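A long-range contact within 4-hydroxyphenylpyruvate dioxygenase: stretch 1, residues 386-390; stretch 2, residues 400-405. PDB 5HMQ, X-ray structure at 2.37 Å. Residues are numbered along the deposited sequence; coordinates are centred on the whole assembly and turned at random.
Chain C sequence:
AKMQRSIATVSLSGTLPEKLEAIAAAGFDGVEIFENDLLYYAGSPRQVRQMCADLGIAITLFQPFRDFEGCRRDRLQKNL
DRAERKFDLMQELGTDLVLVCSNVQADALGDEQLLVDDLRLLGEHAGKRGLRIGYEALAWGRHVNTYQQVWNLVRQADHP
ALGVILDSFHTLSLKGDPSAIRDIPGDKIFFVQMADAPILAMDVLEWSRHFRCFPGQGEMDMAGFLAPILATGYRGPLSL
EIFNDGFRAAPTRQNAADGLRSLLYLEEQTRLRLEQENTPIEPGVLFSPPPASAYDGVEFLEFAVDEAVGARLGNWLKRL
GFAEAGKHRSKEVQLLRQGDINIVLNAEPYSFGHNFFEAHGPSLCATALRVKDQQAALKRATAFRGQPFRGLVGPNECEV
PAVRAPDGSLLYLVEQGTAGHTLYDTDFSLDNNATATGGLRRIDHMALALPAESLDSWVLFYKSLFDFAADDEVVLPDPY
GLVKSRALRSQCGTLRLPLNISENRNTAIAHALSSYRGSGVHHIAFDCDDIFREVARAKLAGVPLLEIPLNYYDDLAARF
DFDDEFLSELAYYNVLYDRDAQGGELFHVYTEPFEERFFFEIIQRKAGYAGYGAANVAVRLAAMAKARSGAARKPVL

Stretch 1 386-390: GQPFR
Stretch 2, residues 400-405: VPAVRA

How does stretch 2 approach its partner? Val400 and Pro401 lead in as extended loop, with phi/psi of -89/161 and -69/157. Val400, chi1 m, points its CA-to-CB bond away and contributes little. Pro401, its ring C-gamma endo, is buried, with its CA-to-CB bond directed sideways to stretch 1; its CA lies 3.6 Å from Phe389 O in a CA-H...O contact. On the other side Arg390 (-61/158, chi1 m) points away and makes no contact.

What fixes the register? Ala402 (-133/149) and Phe389 (-131/114) form an antiparallel hydrogen-bonded pair, with CA atoms 5.2 Å apart. Phe389 N donates to Ala402 O at 2.9 Å and 164°, and Ala402 N returns a bond to Phe389 O at 3.0 Å and 153°. Ala402 O also accepts a CA-H...O contact from Pro388 CA at 3.3 Å. The side chains of Ala402 and Phe389 lie on the same face of the sheet, where the small methyl of Ala402 is buried near the larger Phe389 side chain.

Why can a proline stand opposite Val403? The two form a non-hydrogen-bonded antiparallel pair, CA to CA 4.6 Å, a position that asks no amide hydrogen of Pro388 (-90/156, C-gamma endo). Val403 (-117/134, chi1 t) is buried, its beta-branched side chain well suited to a strand. Its side chain shares a face with Pro388, the reverse of the one carrying Ala402 and Phe389.

How does Arg404 finish the strand pairing? Its backbone (-80/129) donates from Arg404 N to Gln387 O at 3.0 Å and 159°, while the CA atoms of these two residues lie 5.5 Å apart. A water then extends the link, accepting from Gln387 N at 2.9 Å and donating to Arg404 O at 2.8 Å. Arg404 points toward stretch 1 with chi1 to chi3 all t and chi4 -94°. Its CB lies 4.0 Å from Phe389 CE2, the ring being set by chi1 m and chi2 -74°, so the aliphatic base of the arginine packs obliquely on the aromatic ring.

What closes the contact beyond Arg404? Gln387 (-97/109; chi1 and chi2 t, chi3 16°) starts sideways, but its end comes nearer, bringing OE1 to 3.1 Å from Arg404 CD. Its NE2 is hydrogen-bonded elsewhere in the structure. Gly386 (-78/167) has no side chain, while Ala405 (-82/164) points away and is buried without touching stretch 1. Together the stretches bury 343 Å², both sides summed.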

# COMPACT_ATOMS: atom_id res chain seq x y z
N GLY C 386 14.72 1.41 -16.22
CA GLY C 386 14.41 2.67 -15.58
C GLY C 386 14.07 3.70 -16.63
O GLY C 386 14.29 3.50 -17.82
N GLN C 387 13.51 4.82 -16.19
CA GLN C 387 13.12 5.86 -17.13
C GLN C 387 14.20 6.91 -17.20
O GLN C 387 14.37 7.68 -16.24
CB GLN C 387 11.79 6.49 -16.74
CG GLN C 387 11.34 7.57 -17.71
CD GLN C 387 9.98 8.15 -17.38
OE1 GLN C 387 9.47 7.98 -16.28
NE2 GLN C 387 9.39 8.85 -18.34
N PRO C 388 14.95 7.01 -18.30
CA PRO C 388 15.96 8.06 -18.43
C PRO C 388 15.38 9.31 -19.07
O PRO C 388 14.39 9.29 -19.79
CB PRO C 388 17.00 7.41 -19.34
CG PRO C 388 16.17 6.56 -20.26
CD PRO C 388 14.98 6.08 -19.44
N PHE C 389 16.04 10.43 -18.77
CA PHE C 389 15.78 11.71 -19.42
C PHE C 389 17.12 12.27 -19.86
O PHE C 389 17.96 12.60 -19.02
CB PHE C 389 15.07 12.69 -18.48
CG PHE C 389 13.70 12.25 -18.05
CD1 PHE C 389 12.63 12.30 -18.93
CD2 PHE C 389 13.48 11.80 -16.76
CE1 PHE C 389 11.37 11.90 -18.53
CE2 PHE C 389 12.23 11.40 -16.36
CZ PHE C 389 11.17 11.45 -17.24
N ARG C 390 17.33 12.36 -21.17
CA ARG C 390 18.47 13.12 -21.65
C ARG C 390 18.33 14.57 -21.20
O ARG C 390 17.24 15.05 -20.89
CB ARG C 390 18.58 13.03 -23.16
CG ARG C 390 18.95 11.64 -23.63
CD ARG C 390 20.45 11.51 -23.87
NE ARG C 390 20.72 10.67 -25.01
CZ ARG C 390 20.88 11.16 -26.24
NH1 ARG C 390 20.78 12.48 -26.48
NH2 ARG C 390 21.13 10.33 -27.26
N VAL C 400 23.27 17.03 -17.96
CA VAL C 400 23.70 15.64 -17.84
C VAL C 400 22.46 14.75 -17.90
O VAL C 400 21.35 15.24 -17.67
CB VAL C 400 24.50 15.41 -16.55
CG1 VAL C 400 25.76 16.25 -16.54
CG2 VAL C 400 23.63 15.73 -15.33
N PRO C 401 22.59 13.46 -18.19
CA PRO C 401 21.42 12.58 -18.15
C PRO C 401 20.92 12.38 -16.73
O PRO C 401 21.64 12.55 -15.74
CB PRO C 401 21.94 11.26 -18.75
CG PRO C 401 23.42 11.32 -18.60
CD PRO C 401 23.79 12.77 -18.70
N ALA C 402 19.64 12.02 -16.63
CA ALA C 402 18.98 11.78 -15.36
C ALA C 402 18.19 10.48 -15.41
O ALA C 402 17.71 10.07 -16.46
CB ALA C 402 18.04 12.94 -14.99
N VAL C 403 18.09 9.83 -14.25
CA VAL C 403 17.30 8.62 -14.08
C VAL C 403 16.19 8.91 -13.08
O VAL C 403 16.44 9.50 -12.02
CB VAL C 403 18.16 7.43 -13.62
CG1 VAL C 403 17.29 6.20 -13.37
CG2 VAL C 403 19.24 7.13 -14.64
N ARG C 404 14.97 8.50 -13.41
CA ARG C 404 13.82 8.76 -12.55
C ARG C 404 13.79 7.74 -11.41
O ARG C 404 13.87 6.53 -11.65
CB ARG C 404 12.53 8.70 -13.36
CG ARG C 404 11.24 9.06 -12.61
CD ARG C 404 10.02 8.42 -13.26
NE ARG C 404 8.75 8.86 -12.66
CZ ARG C 404 8.10 8.25 -11.69
NH1 ARG C 404 8.58 7.13 -11.16
NH2 ARG C 404 6.96 8.75 -11.24
N ALA C 405 13.69 8.23 -10.18
CA ALA C 405 13.54 7.38 -9.01
C ALA C 405 12.08 6.97 -8.86
O ALA C 405 11.20 7.55 -9.51
CB ALA C 405 14.02 8.13 -7.77
O HOH W 1 12.83 4.58 -13.35